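Side-chain contact in BDI-0842-like domain-containing protein (Parabacteroides distasonis, PDB 4JM1), which is of unknown function but adopts a small alpha/beta fold resembling the prodomain of alpha-lytic protease: residues A[35-38]-A[39-42]. Numbering follows the deposited sequence. Where two conformers were deposited one is given.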
ATOM      1  N   SER A  35      14.472  -2.233  -0.583  1.00 16.55           N
ATOM      2  CA  SER A  35      14.256  -1.202  -1.576  1.00 15.60           C
ATOM      3  C   SER A  35      13.918  -1.872  -2.901  1.00 15.27           C
ATOM      4  O   SER A  35      14.031  -3.099  -3.036  1.00 16.00           O
ATOM      5  CB  SER A  35      15.535  -0.358  -1.759  1.00 17.86           C
ATOM      6  OG  SER A  35      16.592  -1.152  -2.269  1.00 21.23           O
ATOM      7  N   GLY A  36      13.444  -1.074  -3.854  1.00 13.83           N
ATOM      8  CA  GLY A  36      13.283  -1.533  -5.213  1.00 14.77           C
ATOM      9  C   GLY A  36      11.915  -2.008  -5.657  1.00 14.42           C
ATOM     10  O   GLY A  36      11.813  -2.694  -6.662  1.00 15.16           O
ATOM     11  N   TYR A  37      10.866  -1.624  -4.940  1.00 12.06           N
ATOM     12  CA  TYR A  37       9.523  -2.120  -5.221  1.00 11.54           C
ATOM     13  C   TYR A  37       8.611  -1.091  -5.910  1.00 10.74           C
ATOM     14  O   TYR A  37       7.373  -1.184  -5.845  1.00 11.60           O
ATOM     15  CB  TYR A  37       8.855  -2.679  -3.959  1.00 12.23           C
ATOM     16  CG  TYR A  37       9.553  -3.907  -3.395  1.00 11.32           C
ATOM     17  CD1 TYR A  37      10.647  -3.776  -2.562  1.00 15.10           C
ATOM     18  CD2 TYR A  37       9.120  -5.202  -3.723  1.00 12.74           C
ATOM     19  CE1 TYR A  37      11.297  -4.888  -2.037  1.00 16.83           C
ATOM     20  CE2 TYR A  37       9.761  -6.323  -3.190  1.00 13.86           C
ATOM     21  CZ  TYR A  37      10.863  -6.161  -2.365  1.00 14.74           C
ATOM     22  OH  TYR A  37      11.504  -7.260  -1.828  1.00 19.85           O
ATOM     23  N   ASP A  38       9.201  -0.150  -6.639  1.00 11.24           N
ATOM     24  CA  ASP A  38       8.369   0.844  -7.292  1.00 11.09           C
ATOM     25  C   ASP A  38       7.414   0.225  -8.314  1.00 11.06           C
ATOM     26  O   ASP A  38       6.323   0.736  -8.504  1.00 11.79           O
ATOM     27  CB  ASP A  38       9.196   1.921  -7.986  1.00 11.33           C
ATOM     28  CG  ASP A  38       9.933   2.850  -7.028  1.00 15.02           C
ATOM     29  OD1 ASP A  38       9.758   2.777  -5.779  1.00 13.88           O
ATOM     30  OD2 ASP A  38      10.683   3.728  -7.557  1.00 17.61           O
HETATM   31  N   MSE A  39       7.867  -0.786  -9.057  1.00 10.90           N
HETATM   32  CA  MSE A  39       6.980  -1.358 -10.086  1.00 11.73           C
HETATM   33  C   MSE A  39       5.730  -2.011  -9.468  1.00 11.25           C
HETATM   34  O   MSE A  39       4.618  -1.893  -9.985  1.00 11.84           O
HETATM   35  CB  MSE A  39       7.709  -2.347 -10.991  1.00 12.41           C
HETATM   36  CG  MSE A  39       8.791  -1.707 -11.823  1.00 13.04           C
HETATM   37 SE   MSE A  39       9.675  -2.804 -13.121  0.75 21.51          SE
HETATM   38  CE  MSE A  39       8.198  -2.663 -14.371  1.00 18.21           C
ATOM     39  N   LEU A  40       5.927  -2.683  -8.349  1.00 10.70           N
ATOM     40  CA  LEU A  40       4.813  -3.249  -7.585  1.00 10.76           C
ATOM     41  C   LEU A  40       3.862  -2.153  -7.122  1.00 11.25           C
ATOM     42  O   LEU A  40       2.637  -2.281  -7.285  1.00 10.38           O
ATOM     43  CB  LEU A  40       5.344  -4.058  -6.398  1.00 10.66           C
ATOM     44  CG  LEU A  40       4.284  -4.696  -5.496  1.00 11.44           C
ATOM     45  CD1 LEU A  40       3.509  -5.792  -6.241  1.00 11.97           C
ATOM     46  CD2 LEU A  40       4.937  -5.206  -4.203  1.00 12.86           C
ATOM     47  N   ALA A  41       4.416  -1.056  -6.620  1.00 10.62           N
ATOM     48  CA  ALA A  41       3.597   0.068  -6.181  1.00  9.53           C
ATOM     49  C   ALA A  41       2.743   0.599  -7.317  1.00 10.60           C
ATOM     50  O   ALA A  41       1.560   0.867  -7.138  1.00 11.87           O
ATOM     51  CB  ALA A  41       4.473   1.208  -5.609  1.00 10.49           C
ATOM     52  N   SER A  42       3.338   0.702  -8.515  1.00 10.72           N
ATOM     53  CA  SER A  42       2.596   1.239  -9.651  0.50 10.23           C
ATOM     54  C   SER A  42       1.486   0.283 -10.086  1.00 10.74           C
ATOM     55  O   SER A  42       0.385   0.716 -10.451  1.00 11.17           O
ATOM     56  CB  SER A  42       3.532   1.553 -10.821  0.50 10.84           C
ATOM     57  OG  SER A  42       2.777   2.003 -11.932  0.50 11.05           O
TER
HETATM   58  O   HOH W   1      10.442  -2.160  -8.982  1.00 16.05           O
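Tyr37 meets Leu40 and Ala41 where helix 38-50 begins: its carbonyl takes the first i to i+4 bond of the helix, Ala41 N to Tyr37 O at 3.1 Å, with the N-H directed almost straight at the oxygen (163°) and lying close to the line of the C=O bond. One residue on, Ser42 N donates to Asp38 O over 3.0 Å, this time tilted 23° out of the carbonyl plane. The amides of the first turn have no preceding helical carbonyl to use, and a water supplies one of them: it accepts from N of the selenomethionine Met39 at 2.9 Å and donates to Gly36 O at 2.7 Å, tying the incoming loop to the helix start. Gly36 suits the approach because its positive phi would press a CB against the carbonyl oxygen of Ser35. Tyr37 holds the N-cap position but brings no capping hydroxyl there; Leu40 CD2 approaches its ring obliquely, 4.2 Å from Tyr37 CD2, while the distant OH accepts from Ser33 N back in the loop. Leu40 reaches this ring because its CG stands anti to the backbone N (chi1 179°), and it also packs on Ile29 and Ile61. Ala41, buried, sets its small methyl against Val59, Ile61 and Ala82, letting the helix lie close to the sheet. The CB of Asp38 is directed away from 39-42, and OD1 accepts from Lys81 N of the outermost strand 78-83; an acid at the first turn also probably interacts favourably with the helix dipole. Together these bonds make a helix N-terminus whose first turn is completed by a bridging water, at the start of the helix that connects parallel strands 24-29 and 58-63 in a beta-alpha-beta crossover.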